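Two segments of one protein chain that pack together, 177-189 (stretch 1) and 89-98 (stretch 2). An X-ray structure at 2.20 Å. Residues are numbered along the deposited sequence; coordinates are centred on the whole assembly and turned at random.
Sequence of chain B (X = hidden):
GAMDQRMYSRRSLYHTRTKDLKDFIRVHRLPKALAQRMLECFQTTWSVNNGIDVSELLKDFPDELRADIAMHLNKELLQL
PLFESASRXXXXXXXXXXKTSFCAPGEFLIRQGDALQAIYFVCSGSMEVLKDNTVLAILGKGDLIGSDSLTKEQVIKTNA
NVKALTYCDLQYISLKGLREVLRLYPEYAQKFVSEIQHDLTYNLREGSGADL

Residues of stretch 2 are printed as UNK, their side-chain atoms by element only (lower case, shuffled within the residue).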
# COMPACT_ATOMS: atom_id res chain seq x y z
N GLY B 177 -4.18 7.09 6.99
CA GLY B 177 -4.49 8.29 6.22
C GLY B 177 -5.32 9.23 7.08
O GLY B 177 -5.08 10.44 7.15
N LEU B 178 -6.29 8.65 7.76
CA LEU B 178 -7.14 9.37 8.68
C LEU B 178 -6.33 10.05 9.75
O LEU B 178 -6.60 11.20 10.10
CB LEU B 178 -8.14 8.41 9.32
CG LEU B 178 -9.02 8.98 10.41
CD1 LEU B 178 -10.13 9.84 9.82
CD2 LEU B 178 -9.60 7.81 11.17
N ARG B 179 -5.32 9.37 10.28
CA ARG B 179 -4.57 9.96 11.39
C ARG B 179 -3.72 11.09 10.89
O ARG B 179 -3.49 12.07 11.60
CB ARG B 179 -3.71 8.92 12.13
CG ARG B 179 -4.52 7.94 13.00
CD ARG B 179 -3.69 6.73 13.36
NE ARG B 179 -4.42 5.73 14.15
CZ ARG B 179 -4.06 4.45 14.24
NH1 ARG B 179 -2.99 4.00 13.57
NH2 ARG B 179 -4.77 3.61 14.98
N GLU B 180 -3.24 10.95 9.66
CA GLU B 180 -2.41 11.97 9.04
C GLU B 180 -3.24 13.24 8.85
O GLU B 180 -2.83 14.34 9.22
CB GLU B 180 -1.87 11.45 7.70
CG GLU B 180 -1.06 12.46 6.90
CD GLU B 180 -0.40 11.83 5.68
OE1 GLU B 180 0.25 12.57 4.91
OE2 GLU B 180 -0.52 10.60 5.50
N VAL B 181 -4.44 13.08 8.32
CA VAL B 181 -5.36 14.22 8.17
C VAL B 181 -5.73 14.91 9.49
O VAL B 181 -5.63 16.14 9.60
CB VAL B 181 -6.61 13.85 7.38
CG1 VAL B 181 -7.54 15.04 7.30
CG2 VAL B 181 -6.21 13.41 5.99
N LEU B 182 -6.14 14.14 10.50
CA LEU B 182 -6.49 14.74 11.79
C LEU B 182 -5.34 15.56 12.39
O LEU B 182 -5.57 16.60 13.00
CB LEU B 182 -6.95 13.67 12.79
CG LEU B 182 -8.21 12.88 12.40
CD1 LEU B 182 -8.50 11.81 13.44
CD2 LEU B 182 -9.42 13.79 12.20
N ARG B 183 -4.12 15.09 12.20
CA ARG B 183 -2.93 15.78 12.69
C ARG B 183 -2.76 17.18 12.07
O ARG B 183 -2.08 18.04 12.63
CB ARG B 183 -1.71 14.91 12.41
CG ARG B 183 -0.43 15.34 13.08
CD ARG B 183 0.71 14.46 12.62
NE ARG B 183 0.56 14.12 11.21
CZ ARG B 183 0.83 14.95 10.21
NH1 ARG B 183 1.28 16.17 10.46
NH2 ARG B 183 0.65 14.55 8.95
N LEU B 184 -3.40 17.41 10.93
CA LEU B 184 -3.29 18.69 10.24
C LEU B 184 -4.47 19.56 10.62
O LEU B 184 -4.47 20.76 10.33
CB LEU B 184 -3.24 18.47 8.73
CG LEU B 184 -2.19 17.45 8.27
CD1 LEU B 184 -2.43 17.06 6.81
CD2 LEU B 184 -0.78 18.00 8.48
N TYR B 185 -5.49 18.95 11.24
CA TYR B 185 -6.64 19.68 11.75
C TYR B 185 -6.92 19.26 13.20
O TYR B 185 -7.94 18.65 13.48
CB TYR B 185 -7.87 19.44 10.85
CG TYR B 185 -7.60 19.84 9.41
CD1 TYR B 185 -7.90 21.12 8.96
CD2 TYR B 185 -7.00 18.96 8.52
CE1 TYR B 185 -7.64 21.50 7.66
CE2 TYR B 185 -6.73 19.33 7.23
CZ TYR B 185 -7.05 20.60 6.79
OH TYR B 185 -6.79 20.98 5.49
N PRO B 186 -6.00 19.61 14.12
CA PRO B 186 -6.04 19.24 15.55
C PRO B 186 -7.35 19.64 16.23
O PRO B 186 -7.84 18.94 17.10
CB PRO B 186 -4.90 20.06 16.17
CG PRO B 186 -4.01 20.42 15.04
CD PRO B 186 -4.86 20.49 13.81
N GLU B 187 -7.90 20.77 15.83
CA GLU B 187 -9.11 21.28 16.42
C GLU B 187 -10.26 20.35 16.10
O GLU B 187 -11.03 19.97 16.98
CB GLU B 187 -9.41 22.69 15.90
CG GLU B 187 -8.45 23.74 16.42
CD GLU B 187 -8.57 25.06 15.67
OE1 GLU B 187 -9.59 25.28 14.99
OE2 GLU B 187 -7.62 25.88 15.77
N TYR B 188 -10.36 19.98 14.83
CA TYR B 188 -11.41 19.06 14.45
C TYR B 188 -11.20 17.70 15.11
O TYR B 188 -12.15 17.05 15.48
CB TYR B 188 -11.55 18.91 12.92
CG TYR B 188 -12.51 17.80 12.63
CD1 TYR B 188 -13.85 17.89 13.03
CD2 TYR B 188 -12.09 16.62 12.05
CE1 TYR B 188 -14.73 16.85 12.81
CE2 TYR B 188 -12.98 15.56 11.84
CZ TYR B 188 -14.29 15.69 12.22
OH TYR B 188 -15.17 14.65 12.02
N ALA B 189 -9.94 17.29 15.27
CA ALA B 189 -9.63 15.97 15.82
C ALA B 189 -10.22 15.77 17.23
O ALA B 189 -10.82 14.74 17.52
CB ALA B 189 -8.12 15.72 15.83
N UNK B 89 -11.38 22.57 4.43
CA UNK B 89 -10.09 21.96 4.14
C UNK B 89 -9.95 20.55 4.69
O UNK B 89 -9.30 19.71 4.09
N UNK B 90 -10.54 20.29 5.84
CA UNK B 90 -10.46 18.95 6.42
C UNK B 90 -11.34 17.97 5.65
O UNK B 90 -10.93 16.84 5.37
c UNK B 90 -10.87 18.96 7.90
s UNK B 90 -10.77 17.35 8.70
N UNK B 91 -12.54 18.39 5.29
CA UNK B 91 -13.38 17.50 4.51
C UNK B 91 -12.81 17.19 3.11
O UNK B 91 -12.87 16.05 2.63
c UNK B 91 -14.81 18.03 4.46
c UNK B 91 -16.61 18.76 6.12
c UNK B 91 -15.43 17.85 5.86
c UNK B 91 -15.80 16.38 6.10
N UNK B 92 -12.24 18.19 2.46
CA UNK B 92 -11.66 17.93 1.14
C UNK B 92 -10.57 16.87 1.19
O UNK B 92 -10.65 15.87 0.48
n UNK B 92 -13.00 22.08 -1.26
c UNK B 92 -12.92 23.34 -1.67
c UNK B 92 -11.91 21.36 -0.61
n UNK B 92 -11.78 24.01 -1.49
c UNK B 92 -11.17 19.22 0.48
n UNK B 92 -13.95 23.93 -2.25
c UNK B 92 -12.32 19.99 -0.15
N UNK B 93 -9.56 17.09 2.03
CA UNK B 93 -8.49 16.11 2.27
C UNK B 93 -9.03 14.70 2.53
O UNK B 93 -8.61 13.75 1.90
o UNK B 93 -7.23 17.90 3.33
c UNK B 93 -7.64 16.55 3.46
N UNK B 94 -9.99 14.58 3.44
CA UNK B 94 -10.58 13.29 3.73
C UNK B 94 -11.22 12.66 2.51
O UNK B 94 -11.15 11.45 2.30
c UNK B 94 -11.62 13.40 4.85
c UNK B 94 -11.08 13.59 6.27
c UNK B 94 -10.15 12.45 6.62
c UNK B 94 -12.22 13.69 7.31
N UNK B 95 -11.89 13.47 1.72
CA UNK B 95 -12.66 12.92 0.62
C UNK B 95 -11.74 12.35 -0.43
O UNK B 95 -12.12 11.44 -1.17
o UNK B 95 -12.83 14.87 -0.79
c UNK B 95 -13.59 13.97 -0.01
N UNK B 96 -10.52 12.89 -0.51
CA UNK B 96 -9.55 12.43 -1.50
C UNK B 96 -8.84 11.10 -1.16
O UNK B 96 -8.17 10.53 -2.01
c UNK B 96 -9.53 14.59 -3.85
c UNK B 96 -9.06 14.83 -2.43
c UNK B 96 -8.02 15.95 -2.37
c UNK B 96 -8.53 13.54 -1.80
N UNK B 97 -8.98 10.62 0.08
CA UNK B 97 -8.34 9.36 0.50
C UNK B 97 -9.38 8.27 0.79
O UNK B 97 -9.06 7.23 1.36
c UNK B 97 -7.39 9.52 1.74
c UNK B 97 -8.18 9.92 3.01
c UNK B 97 -6.22 10.49 1.44
c UNK B 97 -7.33 9.99 4.30
N UNK B 98 -10.63 8.52 0.41
CA UNK B 98 -11.69 7.54 0.62
C UNK B 98 -11.70 6.52 -0.52
O UNK B 98 -11.63 6.89 -1.68
c UNK B 98 -14.51 9.75 2.13
c UNK B 98 -13.09 8.23 0.72
c UNK B 98 -14.21 7.20 0.67
c UNK B 98 -13.19 9.06 1.99

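Position 89 has no side-chain atoms at all. Its backbone O lies 3.1 Å from Tyr185 OH. An ideal CB here would fall 3.0 Å from that same OH, a clash. The residue is Gly89.

Position 90 carries one carbon and then one terminal sulfur. Its CB sits over the face of the Tyr185 ring, 3.8 Å from the centroid, in a CH-pi contact. The sulfur reaches further, to 3.7 Å from Tyr188 CD2 and 4.2 Å from Val181 CG1. It lies oblique to both tyrosine rings. Backbone N of position 90 also sits over the Tyr185 ring, 3.6 Å from Tyr185 CZ. This is Cys90.

Position 91 has four carbons, forked at the second. CB points away from stretch 1, and no contact is made. It is Leu91.

Position 92 has three carbons, a nitrogen, then a carbon bearing two more nitrogens. Its end leads away from stretch 1. This guanidinium marks Arg92.

Position 93 has one carbon and one oxygen. CB points toward stretch 1 and lies 4.1 Å from Val181 CG1. The residue is Ser93. Its OG donates a hydrogen bond to Gly89 O, at 2.9 Å, within its own helix.

Position 94 has four carbons, forked at the second. CB points sideways, but the end of the side chain comes nearer. One terminal carbon packs 3.7 Å from Val181 CG1 and 4.1 Å from Leu178 CD1. This is Leu94, and that carbon is CD2.

Position 95 has one carbon and one oxygen and is out of reach of stretch 1. It is Ser95.

Position 96 again has four carbons forked at the second, out of reach. It is Leu96.

Position 97 has four carbons, forked at the first, with one arm two carbons long. The end of the long arm lies 3.5 Å from Gly177 C and 4.0 Å from Val181 CG2. This is Ile97, and the atom is CD1. Gly177 leaves room for it: an ideal CB there would be only 3.0 Å from Ile97 CD1.

Position 98 has the same branching but is out of reach: Ile98.

The two helices run nearly antiparallel, at 164°, with axes 10.1 Å apart at closest approach. Gly177, Val181 and Tyr185 therefore pair in turn with Ile97, Leu94 and Cys90. Val181 is central, touching Cys90, Ser93, Leu94 and Ile97. The contact is mainly apolar, with no clear hydrogen bond across it. Tyr185 covers Cys90 at one end, while Ile97 packs against Gly177 at the other.

Stretch 2, residues 89-98: GCLRSLSLII
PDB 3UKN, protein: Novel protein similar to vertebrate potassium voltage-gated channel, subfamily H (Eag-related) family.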